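Local coordinates for protein polyketide cyclase / dehydrase and lipid transport (Nitrosospira multiformis, PDB 3P51) that is of unknown function but belongs to the Bet v 1-like superfamily, whose members commonly bind hydrophobic ligands between a curved antiparallel sheet and a long helix, at residues Asn6-Asp11 with Thr106-Ser111; Arg16-Ile21 with Leu95-Val100; Asn55-Asp60 with Glu78-Val83; Gly86-Tyr91 with Trp114-Thr119; Ser28-Leu33 with Arg130-Asp135. All coordinates share one frame; numbering follows the deposited sequence.

How the contacts relate
Contacts 1 and 2 are buried, whereas contacts 3, 4 and 5 are partly buried, the last two with bridging waters. Contacts 1 and 4 share strand 105-116, and contacts 2 and 4 share strand 88-100, so one hairpin carries three of the five. A six-bond ladder dominates contact 1, mostly apolar on its helix side apart from Asn6, whose amide bonds to helix 120-139; contact 4 has one hydrogen-bonded pair beside aromatic packing. Contact 2 is aliphatic and aromatic packing. Contact 3 mixes one backbone pairing with CH-pi packing. Contact 5 is gripped by a carboxylate, and Leu132, Leu133 and Trp29 there pack against contact 1.

Contact 1: Asn6-Asp11 with Thr106-Ser111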
# COMPACT_ATOMS: atom_id res chain seq x y z
N ASN A 6 4.31 -14.34 9.62
CA ASN A 6 3.54 -15.11 10.58
C ASN A 6 2.34 -14.34 11.08
O ASN A 6 2.40 -13.12 11.25
CB ASN A 6 4.42 -15.51 11.76
CG ASN A 6 5.54 -16.44 11.35
OD1 ASN A 6 5.35 -17.66 11.31
ND2 ASN A 6 6.70 -15.88 11.05
N SER A 7 1.25 -15.05 11.33
CA SER A 7 0.01 -14.41 11.73
C SER A 7 -0.83 -15.30 12.63
O SER A 7 -0.69 -16.53 12.62
CB SER A 7 -0.78 -13.99 10.49
OG SER A 7 -1.11 -15.11 9.68
N ILE A 8 -1.69 -14.68 13.42
CA ILE A 8 -2.59 -15.37 14.33
C ILE A 8 -3.87 -14.57 14.49
O ILE A 8 -3.91 -13.37 14.17
CB ILE A 8 -1.99 -15.48 15.74
CG1 ILE A 8 -1.70 -14.07 16.27
CG2 ILE A 8 -0.73 -16.33 15.74
CD1 ILE A 8 -1.30 -14.04 17.72
N VAL A 9 -4.92 -15.23 14.97
CA VAL A 9 -6.14 -14.55 15.40
C VAL A 9 -6.22 -14.51 16.92
O VAL A 9 -6.02 -15.52 17.59
CB VAL A 9 -7.39 -15.22 14.83
CG1 VAL A 9 -8.67 -14.62 15.45
CG2 VAL A 9 -7.40 -15.06 13.31
N VAL A 10 -6.50 -13.33 17.46
CA VAL A 10 -6.51 -13.10 18.90
C VAL A 10 -7.94 -12.79 19.35
O VAL A 10 -8.60 -11.92 18.78
CB VAL A 10 -5.60 -11.89 19.25
CG1 VAL A 10 -5.74 -11.50 20.68
CG2 VAL A 10 -4.14 -12.21 18.93
N ASP A 11 -8.43 -13.50 20.37
CA ASP A 11 -9.82 -13.32 20.82
C ASP A 11 -9.99 -12.10 21.72
O ASP A 11 -10.25 -12.22 22.93
CB ASP A 11 -10.36 -14.58 21.51
CG ASP A 11 -11.88 -14.53 21.72
OD1 ASP A 11 -12.45 -13.41 21.73
OD2 ASP A 11 -12.52 -15.59 21.87
N THR A 106 -9.30 -10.01 16.60
CA THR A 106 -8.17 -9.32 15.99
C THR A 106 -7.26 -10.26 15.22
O THR A 106 -6.85 -11.30 15.73
CB THR A 106 -7.31 -8.60 17.06
OG1 THR A 106 -8.12 -7.64 17.74
CG2 THR A 106 -6.15 -7.89 16.42
N PHE A 107 -6.97 -9.89 13.97
CA PHE A 107 -5.96 -10.55 13.15
C PHE A 107 -4.65 -9.81 13.38
O PHE A 107 -4.62 -8.58 13.32
CB PHE A 107 -6.38 -10.47 11.68
CG PHE A 107 -5.35 -11.00 10.71
CD1 PHE A 107 -5.21 -12.36 10.51
CD2 PHE A 107 -4.54 -10.12 10.00
CE1 PHE A 107 -4.27 -12.85 9.61
CE2 PHE A 107 -3.59 -10.60 9.10
CZ PHE A 107 -3.46 -11.97 8.90
N VAL A 108 -3.58 -10.55 13.65
CA VAL A 108 -2.26 -9.95 13.84
C VAL A 108 -1.27 -10.53 12.85
O VAL A 108 -1.08 -11.74 12.80
CB VAL A 108 -1.72 -10.22 15.26
CG1 VAL A 108 -0.46 -9.41 15.50
CG2 VAL A 108 -2.79 -9.88 16.30
N GLU A 109 -0.61 -9.69 12.06
CA GLU A 109 0.42 -10.18 11.15
C GLU A 109 1.77 -9.54 11.44
O GLU A 109 1.84 -8.37 11.82
CB GLU A 109 0.02 -9.95 9.69
CG GLU A 109 -0.26 -8.50 9.36
CD GLU A 109 -0.68 -8.30 7.91
OE1 GLU A 109 -0.58 -9.25 7.12
OE2 GLU A 109 -1.12 -7.17 7.58
N TRP A 110 2.83 -10.32 11.29
CA TRP A 110 4.18 -9.82 11.50
C TRP A 110 5.04 -10.29 10.34
O TRP A 110 5.17 -11.50 10.11
CB TRP A 110 4.73 -10.35 12.82
CG TRP A 110 5.69 -9.43 13.51
CD1 TRP A 110 6.60 -8.60 12.92
CD2 TRP A 110 5.82 -9.23 14.92
NE1 TRP A 110 7.30 -7.91 13.88
CE2 TRP A 110 6.84 -8.28 15.12
CE3 TRP A 110 5.19 -9.78 16.04
CZ2 TRP A 110 7.24 -7.86 16.39
CZ3 TRP A 110 5.58 -9.36 17.30
CH2 TRP A 110 6.60 -8.41 17.46
N SER A 111 5.60 -9.34 9.60
CA SER A 111 6.48 -9.63 8.47
C SER A 111 7.91 -9.20 8.78
O SER A 111 8.15 -8.23 9.51
CB SER A 111 6.02 -8.86 7.22
OG SER A 111 4.61 -8.91 7.04
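Asn6 and Trp110 form a hydrogen-bonded antiparallel pair, Asn6 N reaching Trp110 O at 3.0 Å and Trp110 N returning to Asn6 O at 2.8 Å. The side-chain amide of Asn6 turns to helix 120-139, where Asn126 and Arg130 take its polar atoms. Ser7 follows in a non-hydrogen-bonded pair with Glu109: its CA makes a CA-H...O contact of 3.1 Å to Val108 O, its CB is 3.7 Å from Phe107 CZ, and OG bonds to Pro99 O of the second subunit. Ile8 exchanges two backbone bonds with Val108. Its CG1, wedged between backbone N and carbonyl carbon (chi1 58°), runs alongside Val108 CB at 4.0 Å. Val9 brings CG2 to the edge of the Phe107 ring, which stacks on Phe107 of the second subunit. Val10 completes the ladder with two bonds to Thr106, the shorter from its N to Thr106 O, 2.7 Å, and its CG2 slants across Val108 CG2 at 3.8 Å. One face, with Ile8, Val10 and Val108, thus packs mainly on the helices, the other, with Ser7, Val9 and Phe107, on a neighbouring subunit. This pairing of first strand with last is characteristic of the helix-grip fold of Bet v 1-like proteins.

Contact 2: Arg16-Ile21 with Leu95-Val100; sequences RVWSRI and LHLLPV
Leu97 pushes its side chain from strand 95-100 into the surface of helix 16-21 made by Val17, Trp18 and Ile21. The helix and strand segments run nearly antiparallel, at 163°, with axes 9.6 Å apart, and the distance is bridged from the strand by leucine side chains. The CB of Leu97 points toward the helix but stands back from it, so the first atom to make contact is CG, set beside the backbone N (chi1 -58°). It meets Ile21 CD1 at 3.9 Å, the isoleucine and leucine reaching toward each other tip to tip. Beyond CG the two methyls divide the work. CD1, anti to CA (chi2 -175°), goes deepest: it is 3.5 Å from Trp18 N, a backbone atom of the helix, and 3.8 Å from Val17 CG1. The same methyl comes up at the edge of the indole, close to its plane, with Trp18 CE3 at 3.7 Å. CD2 touches Ile21 CD1 at 3.9 Å and, more distantly, Val17 CG1. A second leucine finishes the job, because Leu95 CD2 approaches Ile21 CD1 at 4.0 Å and leaves that methyl packed by both leucines. Nothing polar is exchanged between the two segments, and the indole NE1 of Trp18 bonds to Glu67 instead. Around this core, Val14 of helix 14-21 also covers Leu97, Val108 of strand 105-116 lies beside it in the sheet, Ile72 of strand 71-78 flanks Trp18, and Trp29 packs on Ile21 from the loop beyond the helix.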
# COMPACT_ATOMS: atom_id res chain seq x y z
N ARG A 16 -8.45 -3.08 21.97
CA ARG A 16 -7.76 -3.60 23.15
C ARG A 16 -6.38 -4.15 22.81
O ARG A 16 -5.39 -3.91 23.52
CB ARG A 16 -8.62 -4.69 23.80
CG ARG A 16 -8.15 -5.14 25.16
CD ARG A 16 -9.35 -5.45 26.04
NE ARG A 16 -8.96 -6.10 27.28
CZ ARG A 16 -8.98 -7.42 27.47
NH1 ARG A 16 -9.36 -8.22 26.48
NH2 ARG A 16 -8.61 -7.93 28.63
N VAL A 17 -6.30 -4.91 21.72
CA VAL A 17 -5.01 -5.44 21.30
C VAL A 17 -4.06 -4.30 20.96
O VAL A 17 -2.91 -4.30 21.39
CB VAL A 17 -5.13 -6.39 20.10
CG1 VAL A 17 -3.76 -6.95 19.78
CG2 VAL A 17 -6.10 -7.53 20.41
N TRP A 18 -4.55 -3.32 20.20
CA TRP A 18 -3.71 -2.18 19.85
C TRP A 18 -3.23 -1.46 21.11
O TRP A 18 -2.05 -1.13 21.24
CB TRP A 18 -4.46 -1.22 18.91
CG TRP A 18 -3.61 -0.05 18.42
CD1 TRP A 18 -3.88 1.29 18.58
CD2 TRP A 18 -2.38 -0.11 17.69
NE1 TRP A 18 -2.90 2.05 18.00
CE2 TRP A 18 -1.96 1.22 17.44
CE3 TRP A 18 -1.58 -1.17 17.21
CZ2 TRP A 18 -0.79 1.53 16.74
CZ3 TRP A 18 -0.40 -0.86 16.52
CH2 TRP A 18 -0.02 0.48 16.29
N SER A 19 -4.15 -1.21 22.04
CA SER A 19 -3.78 -0.49 23.25
C SER A 19 -2.61 -1.16 23.96
O SER A 19 -1.77 -0.51 24.58
CB SER A 19 -4.98 -0.37 24.20
OG SER A 19 -4.55 0.07 25.47
N ARG A 20 -2.54 -2.48 23.84
CA ARG A 20 -1.51 -3.26 24.51
C ARG A 20 -0.15 -3.22 23.79
O ARG A 20 0.89 -3.17 24.45
CB ARG A 20 -1.99 -4.71 24.65
CG ARG A 20 -1.02 -5.63 25.41
CD ARG A 20 -1.01 -5.31 26.90
NE ARG A 20 -0.35 -6.36 27.68
CZ ARG A 20 0.81 -6.23 28.31
NH1 ARG A 20 1.47 -5.08 28.26
NH2 ARG A 20 1.31 -7.25 29.00
N ILE A 21 -0.14 -3.22 22.46
CA ILE A 21 1.12 -3.36 21.70
C ILE A 21 1.61 -2.06 21.06
O ILE A 21 2.67 -2.05 20.46
CB ILE A 21 0.99 -4.39 20.57
CG1 ILE A 21 -0.02 -3.91 19.52
CG2 ILE A 21 0.58 -5.75 21.14
CD1 ILE A 21 0.21 -4.49 18.15
N LEU A 95 4.78 -4.96 11.93
CA LEU A 95 3.75 -5.54 12.79
C LEU A 95 2.43 -4.78 12.64
O LEU A 95 2.38 -3.56 12.80
CB LEU A 95 4.19 -5.48 14.25
CG LEU A 95 3.15 -5.80 15.33
CD1 LEU A 95 2.66 -7.23 15.19
CD2 LEU A 95 3.78 -5.57 16.71
N HIS A 96 1.35 -5.50 12.35
CA HIS A 96 0.13 -4.83 11.89
C HIS A 96 -1.12 -5.58 12.34
O HIS A 96 -1.15 -6.81 12.32
CB HIS A 96 0.23 -4.74 10.37
CG HIS A 96 -1.03 -4.27 9.70
ND1 HIS A 96 -1.65 -3.09 10.02
CD2 HIS A 96 -1.74 -4.81 8.68
CE1 HIS A 96 -2.70 -2.92 9.24
NE2 HIS A 96 -2.78 -3.96 8.42
N LEU A 97 -2.14 -4.84 12.76
CA LEU A 97 -3.39 -5.41 13.24
C LEU A 97 -4.54 -5.11 12.29
O LEU A 97 -4.57 -4.06 11.66
CB LEU A 97 -3.78 -4.81 14.59
CG LEU A 97 -2.83 -4.92 15.78
CD1 LEU A 97 -3.53 -4.36 17.01
CD2 LEU A 97 -2.45 -6.34 15.99
N LEU A 98 -5.48 -6.05 12.18
CA LEU A 98 -6.74 -5.80 11.49
C LEU A 98 -7.88 -6.36 12.32
O LEU A 98 -7.70 -7.36 13.02
CB LEU A 98 -6.75 -6.46 10.11
CG LEU A 98 -5.80 -5.84 9.08
CD1 LEU A 98 -5.57 -6.78 7.90
CD2 LEU A 98 -6.33 -4.48 8.62
N PRO A 99 -9.05 -5.71 12.27
CA PRO A 99 -10.19 -6.27 12.99
C PRO A 99 -10.80 -7.43 12.22
O PRO A 99 -10.82 -7.41 10.99
CB PRO A 99 -11.18 -5.10 13.06
CG PRO A 99 -10.87 -4.25 11.88
CD PRO A 99 -9.38 -4.44 11.60
N VAL A 100 -11.26 -8.42 12.96
CA VAL A 100 -12.09 -9.49 12.43
C VAL A 100 -13.50 -9.11 12.87
O VAL A 100 -13.91 -9.40 14.00
CB VAL A 100 -11.69 -10.86 13.04
CG1 VAL A 100 -12.58 -11.95 12.51
CG2 VAL A 100 -10.20 -11.19 12.75

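Contact 3: Asn55-Asp60 with Glu78-Val83; sequences NGEFLD and EGPSPV
Leu59 and Glu78 make a brief antiparallel pairing in which Leu59 N donates to Glu78 O at 2.9 Å, from 41° above the carbonyl plane, and Glu78 N returns only a weak bond of 3.3 Å to Leu59 O. The chains stay close just past this pair, where Gly79 CA gives a CA-H...O contact of 3.3 Å to Glu57 O. Pro80 is the main side-chain partner. Its CD sits over one face of the Phe58 ring, somewhat toward the rim, 3.7 Å from the centroid and 18° off the normal, a CH-pi contact in which proline and phenylalanine cross at about a right angle. Glu57 covers the same proline with its carboxylate end, OE2 lying 3.6 Å from Pro80 CG. Val83 adds CG2 at 4.1 Å from Phe58 CE1, and its N bonds back to Pro80 O, tightening a turn that also holds the cis peptide before Pro82. Beside the pairing, Leu59 CB and Glu78 CB run together at 3.9 Å, and Glu78 OE1 is taken by Ser85. A classic beta bulge, Glu57 and Phe58 set opposite the single Leu54, opens strand 58-66. Tyr124 of helix 120-139 touches both Phe58 and Pro80. By position in the fold, the loops met here probably correspond to the gate and latch loops at the pocket mouth of PYR/PYL/RCAR-like relatives, although a gating role in this protein remains unproven.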
# COMPACT_ATOMS: atom_id res chain seq x y z
N ASN A 55 16.85 -7.51 25.26
CA ASN A 55 17.69 -8.62 25.73
C ASN A 55 19.17 -8.28 25.64
O ASN A 55 20.01 -9.17 25.60
CB ASN A 55 17.41 -9.90 24.94
CG ASN A 55 16.00 -10.43 25.14
OD1 ASN A 55 15.27 -9.97 26.02
ND2 ASN A 55 15.61 -11.43 24.35
N GLY A 56 19.48 -6.99 25.61
CA GLY A 56 20.86 -6.54 25.53
C GLY A 56 21.54 -6.84 24.21
O GLY A 56 22.77 -6.77 24.12
N GLU A 57 20.78 -7.17 23.17
CA GLU A 57 21.43 -7.58 21.93
C GLU A 57 20.71 -7.21 20.63
O GLU A 57 21.35 -7.14 19.58
CB GLU A 57 21.76 -9.07 21.97
CG GLU A 57 20.55 -9.97 22.13
CD GLU A 57 20.94 -11.43 22.31
OE1 GLU A 57 22.12 -11.70 22.58
OE2 GLU A 57 20.06 -12.31 22.18
N PHE A 58 19.40 -7.01 20.68
CA PHE A 58 18.67 -6.52 19.52
C PHE A 58 18.55 -5.01 19.60
O PHE A 58 17.87 -4.49 20.49
CB PHE A 58 17.25 -7.08 19.48
CG PHE A 58 17.17 -8.55 19.17
CD1 PHE A 58 17.19 -8.99 17.86
CD2 PHE A 58 17.05 -9.47 20.20
CE1 PHE A 58 17.09 -10.34 17.58
CE2 PHE A 58 16.95 -10.82 19.92
CZ PHE A 58 16.97 -11.26 18.61
N LEU A 59 19.20 -4.30 18.68
CA LEU A 59 19.00 -2.86 18.58
C LEU A 59 18.03 -2.51 17.44
O LEU A 59 18.38 -2.69 16.27
CB LEU A 59 20.35 -2.16 18.36
CG LEU A 59 20.32 -0.62 18.25
CD1 LEU A 59 19.83 0.01 19.55
CD2 LEU A 59 21.70 -0.09 17.86
N ASP A 60 16.83 -2.03 17.78
CA ASP A 60 15.80 -1.64 16.79
C ASP A 60 15.63 -0.12 16.69
O ASP A 60 15.70 0.58 17.70
CB ASP A 60 14.42 -2.19 17.21
CG ASP A 60 14.31 -3.71 17.12
OD1 ASP A 60 15.11 -4.36 16.41
OD2 ASP A 60 13.38 -4.26 17.76
N GLU A 78 21.11 -4.10 15.03
CA GLU A 78 22.04 -5.10 15.52
C GLU A 78 21.25 -6.26 16.08
O GLU A 78 20.11 -6.09 16.52
CB GLU A 78 22.95 -4.54 16.63
CG GLU A 78 23.64 -3.22 16.32
CD GLU A 78 24.95 -3.37 15.57
OE1 GLU A 78 25.32 -4.51 15.18
OE2 GLU A 78 25.61 -2.32 15.38
N GLY A 79 21.85 -7.45 16.07
CA GLY A 79 21.21 -8.61 16.64
C GLY A 79 22.20 -9.74 16.79
O GLY A 79 23.28 -9.68 16.23
N PRO A 80 21.82 -10.78 17.55
CA PRO A 80 22.69 -11.95 17.71
C PRO A 80 22.72 -12.76 16.42
O PRO A 80 21.77 -12.66 15.63
CB PRO A 80 21.99 -12.74 18.82
CG PRO A 80 20.53 -12.40 18.64
CD PRO A 80 20.50 -10.97 18.18
N SER A 81 23.78 -13.52 16.19
CA SER A 81 23.82 -14.46 15.07
C SER A 81 22.59 -15.36 15.21
O SER A 81 22.23 -15.74 16.33
CB SER A 81 25.14 -15.25 15.09
OG SER A 81 25.37 -15.92 13.85
N PRO A 82 21.93 -15.69 14.09
CA PRO A 82 22.32 -15.42 12.70
C PRO A 82 21.73 -14.13 12.11
O PRO A 82 21.68 -14.00 10.88
CB PRO A 82 21.73 -16.62 11.97
CG PRO A 82 20.41 -16.81 12.68
CD PRO A 82 20.68 -16.48 14.14
N VAL A 83 21.27 -13.20 12.95
CA VAL A 83 20.81 -11.91 12.43
C VAL A 83 21.70 -10.73 12.84
O VAL A 83 21.21 -9.62 13.02
CB VAL A 83 19.34 -11.60 12.83
CG1 VAL A 83 18.37 -12.50 12.07
CG2 VAL A 83 19.16 -11.75 14.33

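Contact 4: Gly86-Tyr91 with Trp114-Thr119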
# COMPACT_ATOMS: atom_id res chain seq x y z
N GLY A 86 26.76 -8.37 10.64
CA GLY A 86 27.81 -8.93 9.82
C GLY A 86 27.27 -9.96 8.84
O GLY A 86 27.89 -10.26 7.84
N GLU A 87 26.08 -10.49 9.12
CA GLU A 87 25.52 -11.51 8.24
C GLU A 87 24.26 -11.11 7.46
O GLU A 87 23.97 -11.70 6.42
CB GLU A 87 25.34 -12.84 8.97
CG GLU A 87 24.59 -12.74 10.27
CD GLU A 87 25.13 -13.69 11.33
OE1 GLU A 87 25.69 -14.75 10.96
OE2 GLU A 87 25.00 -13.37 12.53
N ILE A 88 23.52 -10.11 7.93
CA ILE A 88 22.38 -9.59 7.17
C ILE A 88 22.41 -8.07 7.09
O ILE A 88 23.13 -7.41 7.85
CB ILE A 88 21.03 -10.03 7.77
CG1 ILE A 88 20.79 -9.36 9.13
CG2 ILE A 88 20.98 -11.55 7.91
CD1 ILE A 88 19.33 -9.51 9.66
N TYR A 89 21.63 -7.50 6.18
CA TYR A 89 21.44 -6.05 6.13
C TYR A 89 20.02 -5.68 5.70
O TYR A 89 19.28 -6.51 5.17
CB TYR A 89 22.49 -5.35 5.27
CG TYR A 89 22.54 -5.73 3.80
CD1 TYR A 89 21.91 -4.95 2.83
CD2 TYR A 89 23.26 -6.85 3.37
CE1 TYR A 89 21.97 -5.28 1.48
CE2 TYR A 89 23.33 -7.19 2.02
CZ TYR A 89 22.68 -6.41 1.08
OH TYR A 89 22.75 -6.76 -0.25
N ASN A 90 19.65 -4.43 5.96
CA ASN A 90 18.32 -3.93 5.62
C ASN A 90 17.20 -4.79 6.18
O ASN A 90 16.23 -5.07 5.48
CB ASN A 90 18.16 -3.82 4.10
CG ASN A 90 19.10 -2.81 3.48
OD1 ASN A 90 19.68 -1.97 4.18
ND2 ASN A 90 19.26 -2.87 2.16
N TYR A 91 17.33 -5.20 7.44
CA TYR A 91 16.24 -5.91 8.09
C TYR A 91 15.11 -4.94 8.42
O TYR A 91 15.34 -3.92 9.07
CB TYR A 91 16.68 -6.60 9.38
CG TYR A 91 15.58 -7.50 9.90
CD1 TYR A 91 15.63 -8.87 9.71
CD2 TYR A 91 14.46 -6.96 10.53
CE1 TYR A 91 14.61 -9.69 10.16
CE2 TYR A 91 13.42 -7.77 10.98
CZ TYR A 91 13.51 -9.14 10.79
OH TYR A 91 12.51 -9.95 11.22
N TRP A 114 14.87 -9.06 4.80
CA TRP A 114 16.25 -8.63 4.88
C TRP A 114 17.03 -9.11 3.68
O TRP A 114 16.51 -9.89 2.87
CB TRP A 114 16.89 -9.13 6.18
CG TRP A 114 16.96 -10.62 6.31
CD1 TRP A 114 18.03 -11.41 6.03
CD2 TRP A 114 15.92 -11.49 6.79
NE1 TRP A 114 17.72 -12.73 6.30
CE2 TRP A 114 16.44 -12.80 6.76
CE3 TRP A 114 14.62 -11.28 7.24
CZ2 TRP A 114 15.69 -13.90 7.17
CZ3 TRP A 114 13.87 -12.38 7.63
CH2 TRP A 114 14.41 -13.67 7.60
N GLU A 115 18.26 -8.63 3.54
CA GLU A 115 19.17 -9.09 2.51
C GLU A 115 20.26 -9.91 3.18
O GLU A 115 20.69 -9.60 4.30
CB GLU A 115 19.82 -7.90 1.77
CG GLU A 115 18.79 -6.91 1.18
CD GLU A 115 18.12 -7.45 -0.08
OE1 GLU A 115 18.70 -8.34 -0.74
OE2 GLU A 115 17.02 -6.97 -0.43
N SER A 116 20.72 -10.94 2.48
CA SER A 116 21.69 -11.85 3.05
C SER A 116 22.22 -12.77 1.97
O SER A 116 21.53 -13.06 0.99
CB SER A 116 21.05 -12.70 4.15
OG SER A 116 21.99 -13.62 4.68
N ALA A 117 23.44 -13.26 2.16
CA ALA A 117 24.00 -14.26 1.28
C ALA A 117 23.37 -15.63 1.53
O ALA A 117 23.51 -16.53 0.71
CB ALA A 117 25.52 -14.32 1.43
N SER A 118 22.67 -15.79 2.66
CA SER A 118 22.06 -17.08 2.98
C SER A 118 20.64 -16.95 3.51
O SER A 118 20.15 -15.85 3.75
CB SER A 118 22.91 -17.88 3.98
OG SER A 118 22.74 -17.41 5.30
N THR A 119 19.99 -18.10 3.70
CA THR A 119 18.65 -18.13 4.28
C THR A 119 18.70 -18.62 5.72
O THR A 119 17.68 -18.95 6.31
CB THR A 119 17.70 -19.04 3.48
OG1 THR A 119 18.17 -20.40 3.54
CG2 THR A 119 17.64 -18.59 2.02
O HOH W 1 25.20 -13.10 4.48
O HOH W 2 17.11 -4.16 0.37
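The beta hairpin of strands 88-100 and 105-116 is joined at its open end, far from the turn, by Tyr89 and Glu115, a hydrogen-bonded antiparallel pair. Tyr89 N donates to Glu115 O at 3.0 Å, and Glu115 N answers to Tyr89 O at 2.9 Å. Above this pair the Tyr89 ring, its CG placed between backbone N and carbonyl carbon (chi1 61°), lies across the glutamate: Glu115 CB sits under one ring face 3.4 Å from the centroid, 17° off the normal. Thr119 of the third subunit packs on the same tyrosine. On the sheet's other side two aromatic residues meet. Tyr91 and Trp114 run alongside with planes at 14°, yet slid apart, so that the centroid of the indole's six-membered ring is 5.3 Å from that of Tyr91 and overlap is slight. Ile88 CG2 comes to Trp114 CD1 at 3.5 Å, and Ala121 and Val122 of helix 120-139 touch the same indole, while Tyr91 OH bonds to Tyr129 OH. Two waters bridge the strands' polar groups. One water accepts from Asn90 ND2 at 3.1 Å and donates to Glu115 OE2, and another accepts from Ala117 N and donates to Glu87 O at 2.7 Å.

Contact 5: Ser28-Leu33 with Arg130-Asp135; sequences SWAPSL and RSLLAD
Asp135 grips Ser32 with both carboxylate oxygens. OD2 takes the backbone bond from Ser32 N at 2.9 Å, met on its syn side and 25° out of the carboxylate plane, and OD1 uses its syn lone pair to accept from Ser32 OG at 2.7 Å. The serine hydroxyl can reach it because OG lies beside its own backbone N (chi1 -65°). A water adds a second donor to OD2 at 2.6 Å; it accepts from Leu33 N and lies 2.9 Å from Ser131 OG, so one site links both segments. Next to this polar cluster, Ala30 CB packs on Leu132 CD2 at 3.6 Å, and Trp29 brings the edge of its indole to Leu132 O, with CZ3 3.9 Å away. The loop after helix 14-21 is thereby pinned to the long C-terminal helix, the element that lies against the curved sheet in the helix-grip fold. Further out, Trp29 is positioned by Ile21 and Arg20 of helix 14-21 and by the ring of Phe27. Lys35 NZ bonds to Pro31 O and Ser32 O, and Leu33 O receives Asn55 ND2. On the helix side, Leu132 leans on Trp110, and Leu136 meets Trp29.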
# COMPACT_ATOMS: atom_id res chain seq x y z
N SER A 28 6.36 -5.44 27.21
CA SER A 28 6.03 -6.30 28.34
C SER A 28 5.04 -7.40 27.97
O SER A 28 4.81 -8.33 28.74
CB SER A 28 5.48 -5.49 29.53
OG SER A 28 4.29 -4.79 29.18
N TRP A 29 4.45 -7.29 26.78
CA TRP A 29 3.44 -8.24 26.34
C TRP A 29 4.01 -9.52 25.75
O TRP A 29 3.25 -10.43 25.42
CB TRP A 29 2.49 -7.59 25.33
CG TRP A 29 3.13 -6.87 24.17
CD1 TRP A 29 3.50 -5.56 24.12
CD2 TRP A 29 3.41 -7.41 22.87
NE1 TRP A 29 4.01 -5.25 22.88
CE2 TRP A 29 3.96 -6.38 22.09
CE3 TRP A 29 3.24 -8.68 22.29
CZ2 TRP A 29 4.36 -6.57 20.77
CZ3 TRP A 29 3.64 -8.86 20.98
CH2 TRP A 29 4.18 -7.81 20.23
N ALA A 30 5.33 -9.60 25.60
CA ALA A 30 5.97 -10.82 25.12
C ALA A 30 7.08 -11.26 26.08
O ALA A 30 8.27 -11.23 25.73
CB ALA A 30 6.52 -10.61 23.71
N PRO A 31 6.69 -11.69 27.29
CA PRO A 31 7.68 -11.99 28.35
C PRO A 31 8.48 -13.27 28.11
O PRO A 31 9.54 -13.43 28.72
CB PRO A 31 6.81 -12.14 29.60
CG PRO A 31 5.45 -12.54 29.09
CD PRO A 31 5.30 -11.87 27.74
N SER A 32 8.02 -14.15 27.23
CA SER A 32 8.73 -15.41 26.99
C SER A 32 10.10 -15.14 26.40
O SER A 32 11.11 -15.60 26.92
CB SER A 32 7.94 -16.34 26.07
OG SER A 32 6.74 -16.77 26.67
N LEU A 33 10.14 -14.40 25.30
CA LEU A 33 11.40 -14.15 24.62
C LEU A 33 12.04 -12.82 25.04
O LEU A 33 13.25 -12.73 25.18
CB LEU A 33 11.20 -14.21 23.12
CG LEU A 33 12.44 -14.23 22.23
CD1 LEU A 33 12.14 -14.98 20.94
CD2 LEU A 33 12.90 -12.82 21.93
N ARG A 130 6.99 -16.43 16.02
CA ARG A 130 5.94 -17.31 16.49
C ARG A 130 5.82 -17.25 18.01
O ARG A 130 4.73 -17.30 18.57
CB ARG A 130 6.17 -18.74 15.99
CG ARG A 130 5.85 -18.89 14.52
CD ARG A 130 6.50 -20.10 13.88
NE ARG A 130 6.32 -20.09 12.42
CZ ARG A 130 6.88 -20.97 11.60
NH1 ARG A 130 7.66 -21.94 12.08
NH2 ARG A 130 6.66 -20.88 10.28
N SER A 131 6.96 -17.11 18.69
CA SER A 131 6.96 -16.98 20.14
C SER A 131 6.34 -15.67 20.60
O SER A 131 5.54 -15.65 21.53
CB SER A 131 8.39 -17.10 20.70
OG SER A 131 8.42 -16.71 22.06
N LEU A 132 6.71 -14.57 19.96
CA LEU A 132 6.15 -13.26 20.30
C LEU A 132 4.63 -13.25 20.11
O LEU A 132 3.88 -12.80 20.98
CB LEU A 132 6.80 -12.15 19.46
CG LEU A 132 8.32 -11.97 19.57
CD1 LEU A 132 8.80 -10.94 18.57
CD2 LEU A 132 8.73 -11.57 20.97
N LEU A 133 4.18 -13.76 18.97
CA LEU A 133 2.75 -13.82 18.69
C LEU A 133 2.03 -14.75 19.67
O LEU A 133 0.92 -14.45 20.10
CB LEU A 133 2.50 -14.27 17.25
CG LEU A 133 2.91 -13.27 16.17
CD1 LEU A 133 2.79 -13.88 14.79
CD2 LEU A 133 2.07 -12.00 16.26
N ALA A 134 2.66 -15.87 20.00
CA ALA A 134 2.07 -16.82 20.95
C ALA A 134 1.83 -16.20 22.33
O ALA A 134 0.83 -16.49 22.97
CB ALA A 134 2.95 -18.06 21.06
N ASP A 135 2.76 -15.35 22.78
CA ASP A 135 2.54 -14.58 24.00
C ASP A 135 1.31 -13.68 23.87
O ASP A 135 0.49 -13.57 24.78
CB ASP A 135 3.77 -13.72 24.33
CG ASP A 135 4.87 -14.51 25.01
OD1 ASP A 135 4.61 -15.66 25.43
OD2 ASP A 135 6.00 -13.98 25.13
O HOH W 3 7.93 -14.16 23.35